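Local coordinates for protein putative mRNA interferase YoeB (Agrobacterium tumefaciens, PDB 6N90) that probably acts as the toxin of a type II toxin-antitoxin pair, a YoeB-family endonuclease predicted to cleave messenger RNA, at residues D12-F15 and W16-D20; D29-R32 and N33-T37; S57-I60 and T61-H64. All blocks are in the same frame, centred on the assembly; numbering follows the deposited sequence.

Contact 1: residues D12-F15 and W16-D20; sequences DYEF and WQRTD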
loop_
_atom_site.group_PDB
_atom_site.type_symbol
_atom_site.label_atom_id
_atom_site.label_comp_id
_atom_site.label_asym_id
_atom_site.label_seq_id
_atom_site.Cartn_x
_atom_site.Cartn_y
_atom_site.Cartn_z
ATOM N N ASP A 12 -4.503 -10.189 0.644
ATOM C CA ASP A 12 -3.662 -11.166 -0.017
ATOM C C ASP A 12 -2.186 -10.831 0.012
ATOM O O ASP A 12 -1.348 -11.742 0.046
ATOM C CB ASP A 12 -4.125 -11.362 -1.438
ATOM C CG ASP A 12 -5.367 -12.228 -1.511
ATOM O OD1 ASP A 12 -5.618 -13.024 -0.561
ATOM O OD2 ASP A 12 -6.091 -12.102 -2.512
ATOM N N TYR A 13 -1.856 -9.536 0.005
ATOM C CA TYR A 13 -0.450 -9.136 0.169
ATOM C C TYR A 13 0.043 -9.539 1.551
ATOM O O TYR A 13 1.150 -10.040 1.683
ATOM C CB TYR A 13 -0.301 -7.636 -0.023
ATOM C CG TYR A 13 1.112 -7.067 -0.031
ATOM C CD1 TYR A 13 1.980 -7.283 -1.103
ATOM C CD2 TYR A 13 1.519 -6.214 0.988
ATOM C CE1 TYR A 13 3.257 -6.695 -1.123
ATOM C CE2 TYR A 13 2.782 -5.636 0.989
ATOM C CZ TYR A 13 3.650 -5.885 -0.055
ATOM O OH TYR A 13 4.897 -5.287 -0.042
ATOM N N GLU A 14 -0.823 -9.398 2.550
ATOM C CA GLU A 14 -0.489 -9.802 3.906
ATOM C C GLU A 14 -0.282 -11.316 3.914
ATOM O O GLU A 14 0.662 -11.818 4.525
ATOM C CB GLU A 14 -1.606 -9.414 4.875
ATOM C CG GLU A 14 -1.508 -7.989 5.395
ATOM C CD GLU A 14 -1.503 -7.920 6.910
ATOM O OE1 GLU A 14 -1.080 -8.906 7.549
ATOM O OE2 GLU A 14 -1.922 -6.881 7.460
ATOM N N PHE A 15 -1.167 -12.039 3.230
ATOM C CA PHE A 15 -1.060 -13.492 3.141
ATOM C C PHE A 15 0.318 -13.889 2.631
ATOM O O PHE A 15 0.958 -14.805 3.173
ATOM C CB PHE A 15 -2.149 -14.056 2.223
ATOM C CG PHE A 15 -1.966 -15.511 1.902
ATOM C CD1 PHE A 15 -2.460 -16.477 2.755
ATOM C CD2 PHE A 15 -1.303 -15.910 0.745
ATOM C CE1 PHE A 15 -2.299 -17.853 2.458
ATOM C CE2 PHE A 15 -1.141 -17.277 0.446
ATOM C CZ PHE A 15 -1.647 -18.243 1.310
ATOM N N TRP A 16 0.811 -13.164 1.620
ATOM C CA TRP A 16 2.119 -13.498 1.095
ATOM C C TRP A 16 3.204 -13.214 2.145
ATOM O O TRP A 16 4.163 -13.991 2.284
ATOM C CB TRP A 16 2.400 -12.744 -0.204
ATOM C CG TRP A 16 1.570 -13.250 -1.393
ATOM C CD1 TRP A 16 0.779 -12.505 -2.207
ATOM C CD2 TRP A 16 1.494 -14.597 -1.878
ATOM N NE1 TRP A 16 0.202 -13.303 -3.171
ATOM C CE2 TRP A 16 0.623 -14.592 -2.990
ATOM C CE3 TRP A 16 2.069 -15.807 -1.481
ATOM C CZ2 TRP A 16 0.316 -15.754 -3.708
ATOM C CZ3 TRP A 16 1.761 -16.957 -2.189
ATOM C CH2 TRP A 16 0.895 -16.918 -3.300
ATOM N N GLN A 17 3.031 -12.120 2.891
ATOM C CA GLN A 17 3.963 -11.771 3.964
ATOM C C GLN A 17 4.045 -12.906 4.980
ATOM O O GLN A 17 5.106 -13.152 5.539
ATOM C CB GLN A 17 3.552 -10.479 4.667
ATOM C CG GLN A 17 3.643 -9.264 3.760
ATOM C CD GLN A 17 3.627 -7.966 4.540
ATOM O OE1 GLN A 17 3.897 -7.939 5.748
ATOM N NE2 GLN A 17 3.378 -6.890 3.853
ATOM N N ARG A 18 2.912 -13.574 5.201
ATOM C CA ARG A 18 2.819 -14.643 6.203
ATOM C C ARG A 18 3.301 -15.998 5.694
ATOM O O ARG A 18 3.576 -16.885 6.498
ATOM C CB ARG A 18 1.379 -14.810 6.703
ATOM C CG ARG A 18 0.896 -13.743 7.630
ATOM C CD ARG A 18 -0.592 -13.880 7.824
ATOM N NE ARG A 18 -1.098 -12.995 8.863
ATOM C CZ ARG A 18 -2.386 -12.791 9.099
ATOM N NH1 ARG A 18 -3.297 -13.399 8.355
ATOM N NH2 ARG A 18 -2.763 -11.970 10.071
ATOM N N THR A 19 3.388 -16.170 4.374
ATOM C CA THR A 19 3.642 -17.512 3.827
ATOM C C THR A 19 4.767 -17.619 2.804
ATOM O O THR A 19 5.390 -18.667 2.700
ATOM C CB THR A 19 2.379 -18.092 3.165
ATOM O OG1 THR A 19 2.048 -17.303 2.008
ATOM C CG2 THR A 19 1.204 -18.109 4.152
ATOM N N ASP A 20 5.007 -16.579 2.011
ATOM C CA ASP A 20 6.106 -16.631 1.040
ATOM C C ASP A 20 6.686 -15.252 0.709
ATOM O O ASP A 20 6.184 -14.539 -0.166
ATOM C CB ASP A 20 5.657 -17.317 -0.248
ATOM C CG ASP A 20 6.829 -17.840 -1.061
ATOM O OD1 ASP A 20 7.987 -17.555 -0.674
ATOM O OD2 ASP A 20 6.598 -18.529 -2.075
#
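Trp-16 sets its indole against Phe-15, its neighbour in the chain. The backbone N of Trp-16 donates to Asp-12 O at 3.0 Å, while the ring turns a face to the edge of the Phe-15 ring: an edge-to-face pair with planes at 68° and centroids 5.3 Å apart, in which CE2 of Phe-15 comes 3.9 Å from CZ3 of Trp-16. The indole N-H is used on Cys-84 O, and the ring packs on Met-23, Val-24 and Ile-27 of helix 21-36. Gln-17 comes next, bonded through its N to Tyr-13 O; its extended side chain carries NE2 to 3.2 Å from CE2 of Tyr-13, the amide and ring planes nearly perpendicular at 80°. That amide serves the other subunit: NE2 is hydrogen-bonded to the hydroxyl of Tyr-13 of the second subunit and OE1 to Asn-28 of that subunit. Arg-18 N bonds to Glu-14 O at 2.9 Å. Its guanidinium turns a face to Glu-14 OE1, with NE 4.3 Å away, so any attraction is probably one of charge, as no N-H points at the oxygen; the carboxylate has its salt bridge with Arg-32 of the second subunit. At Thr-19 a chi1 of 66° directs OG1 back along the helix, and the hydroxyl donates to Phe-15 O at 3.0 Å, approaching from above the carbonyl plane. The same chi1 lays CG2 over the face of the Phe-15 ring, a CH-pi contact 4.1 Å from its centroid. Asp-20 leaves helical geometry and serves as N-cap of the following helix, its OD1 taking a weak bond from Arg-22 N. This is the C-terminal end of one arm of a helical hairpin, with one flank on its partner helix and another in the dimer interface.

Contact 2: residues D29-R32 and N33-T37; sequences DLIR and NAKRT
The last turns of helix 21-36, the second arm of the helical hairpin, show how a side chain can double a main-chain bond. Asp-29 O receives two donors from Asn-33: the backbone N at 3.0 Å and the amide ND2 at 2.8 Å, which reach it from opposite faces of the carbonyl plane. The oxygen lies close to the plane of the Asn-33 amide, and the ND2 bond is fairly straight at 159°. Ala-34 N and Lys-35 N continue the ladder to Leu-30 O and Ile-31 O. Lys-35, with chi1 at -82° and an extended chi2, brings CD to 3.7 Å from CG2 of Ile-31, so its aliphatic part crosses the isoleucine branch. Further round, Arg-36, bent at chi3, runs alongside Arg-32, the guanidinium planes 72° apart and NH1 of Arg-36 lying 3.6 Å from CG of Arg-32, while a face of the group lies over Arg-32 O. Within residues 29-32, Arg-32 NH1 forms a salt bridge with Asp-29 OD1 at 3.0 Å, and its NH2 pairs with Glu-14 of the second subunit. With a carboxylate on each side of the subunit boundary, the charge of Arg-32 is probably well balanced, which should ease the closeness of Arg-36.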
loop_
_atom_site.group_PDB
_atom_site.type_symbol
_atom_site.label_atom_id
_atom_site.label_comp_id
_atom_site.label_asym_id
_atom_site.label_seq_id
_atom_site.Cartn_x
_atom_site.Cartn_y
_atom_site.Cartn_z
ATOM N N ASP A 29 8.430 -5.630 -6.887
ATOM C CA ASP A 29 9.139 -5.364 -8.148
ATOM C C ASP A 29 8.127 -4.983 -9.228
ATOM O O ASP A 29 8.363 -4.102 -10.050
ATOM C CB ASP A 29 9.965 -6.606 -8.565
ATOM C CG ASP A 29 11.287 -6.249 -9.264
ATOM O OD1 ASP A 29 11.569 -5.047 -9.456
ATOM O OD2 ASP A 29 12.043 -7.171 -9.653
ATOM N N LEU A 30 6.981 -5.654 -9.222
ATOM C CA LEU A 30 5.959 -5.361 -10.211
ATOM C C LEU A 30 5.423 -3.947 -9.974
ATOM O O LEU A 30 5.202 -3.172 -10.910
ATOM C CB LEU A 30 4.845 -6.421 -10.130
ATOM C CG LEU A 30 5.201 -7.812 -10.684
ATOM C CD1 LEU A 30 4.089 -8.833 -10.408
ATOM C CD2 LEU A 30 5.527 -7.773 -12.165
ATOM N N ILE A 31 5.232 -3.607 -8.701
ATOM C CA ILE A 31 4.780 -2.264 -8.325
ATOM C C ILE A 31 5.767 -1.182 -8.798
ATOM O O ILE A 31 5.376 -0.214 -9.511
ATOM C CB ILE A 31 4.573 -2.170 -6.794
ATOM C CG1 ILE A 31 3.383 -3.028 -6.371
ATOM C CG2 ILE A 31 4.384 -0.699 -6.328
ATOM C CD1 ILE A 31 3.159 -3.117 -4.898
ATOM N N ARG A 32 7.032 -1.351 -8.411
ATOM C CA ARG A 32 8.107 -0.443 -8.804
ATOM C C ARG A 32 8.090 -0.249 -10.328
ATOM O O ARG A 32 8.153 0.877 -10.825
ATOM C CB ARG A 32 9.466 -0.993 -8.337
ATOM C CG ARG A 32 10.624 0.013 -8.314
ATOM C CD ARG A 32 11.877 -0.658 -7.666
ATOM N NE ARG A 32 11.516 -1.321 -6.406
ATOM C CZ ARG A 32 11.717 -2.610 -6.120
ATOM N NH1 ARG A 32 12.318 -3.416 -6.991
ATOM N NH2 ARG A 32 11.355 -3.106 -4.940
ATOM N N ASN A 33 7.948 -1.352 -11.063
ATOM C CA ASN A 33 8.035 -1.301 -12.522
ATOM C C ASN A 33 6.804 -0.633 -13.137
ATOM O O ASN A 33 6.928 0.200 -14.046
ATOM C CB ASN A 33 8.217 -2.711 -13.098
ATOM C CG ASN A 33 9.685 -3.140 -13.185
ATOM O OD1 ASN A 33 10.296 -3.065 -14.253
ATOM N ND2 ASN A 33 10.249 -3.603 -12.065
ATOM N N ALA A 34 5.624 -0.969 -12.621
ATOM C CA ALA A 34 4.373 -0.429 -13.163
ATOM C C ALA A 34 4.224 1.064 -12.869
ATOM O O ALA A 34 3.559 1.791 -13.615
ATOM C CB ALA A 34 3.179 -1.205 -12.613
ATOM N N LYS A 35 4.810 1.521 -11.761
ATOM C CA LYS A 35 4.789 2.945 -11.453
ATOM C C LYS A 35 5.660 3.697 -12.463
ATOM O O LYS A 35 5.307 4.802 -12.871
ATOM C CB LYS A 35 5.250 3.208 -10.018
ATOM C CG LYS A 35 4.149 3.003 -9.003
ATOM C CD LYS A 35 4.697 2.740 -7.585
ATOM C CE LYS A 35 5.809 3.677 -7.228
ATOM N NZ LYS A 35 6.493 3.269 -5.932
ATOM N N ARG A 36 6.759 3.079 -12.896
ATOM C CA ARG A 36 7.656 3.675 -13.897
ATOM C C ARG A 36 7.099 3.587 -15.326
ATOM O O ARG A 36 6.955 4.597 -16.023
ATOM C CB ARG A 36 9.035 3.005 -13.854
ATOM C CG ARG A 36 9.923 3.453 -12.716
ATOM C CD ARG A 36 11.275 2.751 -12.780
ATOM N NE ARG A 36 11.131 1.302 -12.633
ATOM C CZ ARG A 36 11.834 0.552 -11.789
ATOM N NH1 ARG A 36 12.749 1.104 -11.001
ATOM N NH2 ARG A 36 11.619 -0.757 -11.733
ATOM N N THR A 37 6.820 2.360 -15.754
ATOM C CA THR A 37 6.325 2.075 -17.088
ATOM C C THR A 37 5.053 1.232 -16.991
ATOM O O THR A 37 5.119 0.024 -17.080
ATOM C CB THR A 37 7.386 1.320 -17.925
ATOM O OG1 THR A 37 7.818 0.143 -17.220
ATOM C CG2 THR A 37 8.599 2.202 -18.161
#

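Contact 3: residues S57-I60 and T61-H64; sequences SRRI and TAEH
Ile-60 turns the backbone out of the extended course of its strand, with phi/psi of -87/-59°, and the chain then doubles back so that His-64 O faces two successive amides. Ile-60 N donates to His-64 O at 2.9 Å, lying in the carbonyl plane, and Thr-61 N reaches the same oxygen at 3.2 Å. Two neighbouring residues opposite one make this a classic beta bulge. The turn is closed from inside by His-64 N, which bonds to Thr-61 O, and a weak bond at 3.4 Å runs from Glu-63 N to Thr-61 OG1. Arg-59, bent at both chi2 and chi3, curls over the outside of the turn: its CD comes 3.6 Å from Thr-61 O, and Ala-62 CA lies over a face of the guanidinium, 3.4 Å from NH1 of Arg-59. Ile-60 meets His-64 with CB, 3.3 Å from the backbone O, and with CG1 alongside. The histidine ring bonds through ND1 to Phe-86 N, and Trp-16 meets it edge-to-face. The bulge thus stands at the connection between antiparallel strands 56-59 and 64-73, where Ile-60 packs on Met-23, Lys-26, Ile-27 and Leu-30 of helix 21-36, while Arg-58, one residue before Arg-59, binds the carbonyls of Leu-42, Thr-37 and Ala-40.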
loop_
_atom_site.group_PDB
_atom_site.type_symbol
_atom_site.label_atom_id
_atom_site.label_comp_id
_atom_site.label_asym_id
_atom_site.label_seq_id
_atom_site.Cartn_x
_atom_site.Cartn_y
_atom_site.Cartn_z
ATOM N N SER A 57 -2.788 -6.538 -16.327
ATOM C CA SER A 57 -2.327 -7.662 -15.552
ATOM C C SER A 57 -0.884 -8.065 -15.828
ATOM O O SER A 57 -0.466 -8.004 -16.938
ATOM C CB SER A 57 -3.241 -8.843 -15.819
ATOM O OG SER A 57 -2.831 -9.985 -15.160
ATOM N N ARG A 58 -0.127 -8.396 -14.799
ATOM C CA ARG A 58 1.208 -8.945 -14.965
ATOM C C ARG A 58 1.337 -10.253 -14.178
ATOM O O ARG A 58 0.634 -10.475 -13.185
ATOM C CB ARG A 58 2.271 -7.952 -14.492
ATOM C CG ARG A 58 2.326 -6.667 -15.274
ATOM C CD ARG A 58 3.183 -5.624 -14.523
ATOM N NE ARG A 58 3.129 -4.317 -15.162
ATOM C CZ ARG A 58 4.189 -3.693 -15.663
ATOM N NH1 ARG A 58 5.405 -4.255 -15.577
ATOM N NH2 ARG A 58 4.036 -2.491 -16.213
ATOM N N ARG A 59 2.240 -11.109 -14.634
ATOM C CA ARG A 59 2.520 -12.367 -13.959
ATOM C C ARG A 59 3.376 -12.193 -12.712
ATOM O O ARG A 59 4.462 -11.630 -12.762
ATOM C CB ARG A 59 3.233 -13.326 -14.914
ATOM C CG ARG A 59 2.347 -13.908 -15.986
ATOM C CD ARG A 59 2.398 -15.423 -15.960
ATOM N NE ARG A 59 3.731 -15.947 -16.238
ATOM C CZ ARG A 59 3.959 -17.187 -16.654
ATOM N NH1 ARG A 59 2.936 -18.014 -16.845
ATOM N NH2 ARG A 59 5.201 -17.599 -16.887
ATOM N N ILE A 60 2.901 -12.708 -11.588
ATOM C CA ILE A 60 3.769 -12.917 -10.445
ATOM C C ILE A 60 4.402 -14.292 -10.631
ATOM O O ILE A 60 5.622 -14.435 -10.640
ATOM C CB ILE A 60 2.998 -12.849 -9.122
ATOM C CG1 ILE A 60 2.110 -11.607 -9.076
ATOM C CG2 ILE A 60 3.938 -12.885 -7.907
ATOM C CD1 ILE A 60 1.186 -11.620 -7.826
ATOM N N THR A 61 3.544 -15.305 -10.721
ATOM C CA THR A 61 3.924 -16.642 -11.186
ATOM C C THR A 61 2.872 -17.104 -12.182
ATOM O O THR A 61 1.957 -16.352 -12.490
ATOM C CB THR A 61 4.023 -17.652 -10.041
ATOM O OG1 THR A 61 2.731 -17.830 -9.437
ATOM C CG2 THR A 61 4.998 -17.168 -9.006
ATOM N N ALA A 62 2.978 -18.339 -12.672
ATOM C CA ALA A 62 1.994 -18.835 -13.632
ATOM C C ALA A 62 0.598 -18.862 -13.006
ATOM O O ALA A 62 -0.404 -18.613 -13.685
ATOM C CB ALA A 62 2.383 -20.210 -14.135
ATOM N N GLU A 63 0.539 -19.134 -11.703
ATOM C CA GLU A 63 -0.740 -19.289 -11.014
ATOM C C GLU A 63 -1.243 -18.017 -10.328
ATOM O O GLU A 63 -2.367 -17.992 -9.824
ATOM C CB GLU A 63 -0.651 -20.412 -9.976
ATOM C CG GLU A 63 -0.613 -21.825 -10.563
ATOM C CD GLU A 63 -1.717 -22.093 -11.583
ATOM O OE1 GLU A 63 -2.870 -21.649 -11.363
ATOM O OE2 GLU A 63 -1.433 -22.765 -12.600
ATOM N N HIS A 64 -0.432 -16.961 -10.311
ATOM C CA HIS A 64 -0.819 -15.768 -9.554
ATOM C C HIS A 64 -0.565 -14.511 -10.333
ATOM O O HIS A 64 0.559 -14.290 -10.803
ATOM C CB HIS A 64 -0.069 -15.704 -8.217
ATOM C CG HIS A 64 -0.376 -16.855 -7.310
ATOM N ND1 HIS A 64 -1.582 -16.979 -6.661
ATOM C CD2 HIS A 64 0.358 -17.939 -6.963
ATOM C CE1 HIS A 64 -1.580 -18.095 -5.947
ATOM N NE2 HIS A 64 -0.416 -18.694 -6.113
#

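Overall arrangement
The three contacts follow one another along the chain and illustrate how local turns become joined through a small fold. Contacts 1 and 2 lie on successive helices, their centres 19 Å apart and their nearest atoms about 5 Å apart, without touching; both reach the second subunit, whereas contact 3 is touched by no other chain of the assembly. Contact 3 touches both of the others. Trp-16 CH2 lies 3.6 Å from His-64 NE2, linking the first helix to the beta turn. Leu-30 CD1 packs 3.7 Å from Ile-60 CG1, and Thr-37 O is probably hydrogen-bonded to Arg-58 NH2 at 2.9 Å, tying the end of the second helix to the sheet.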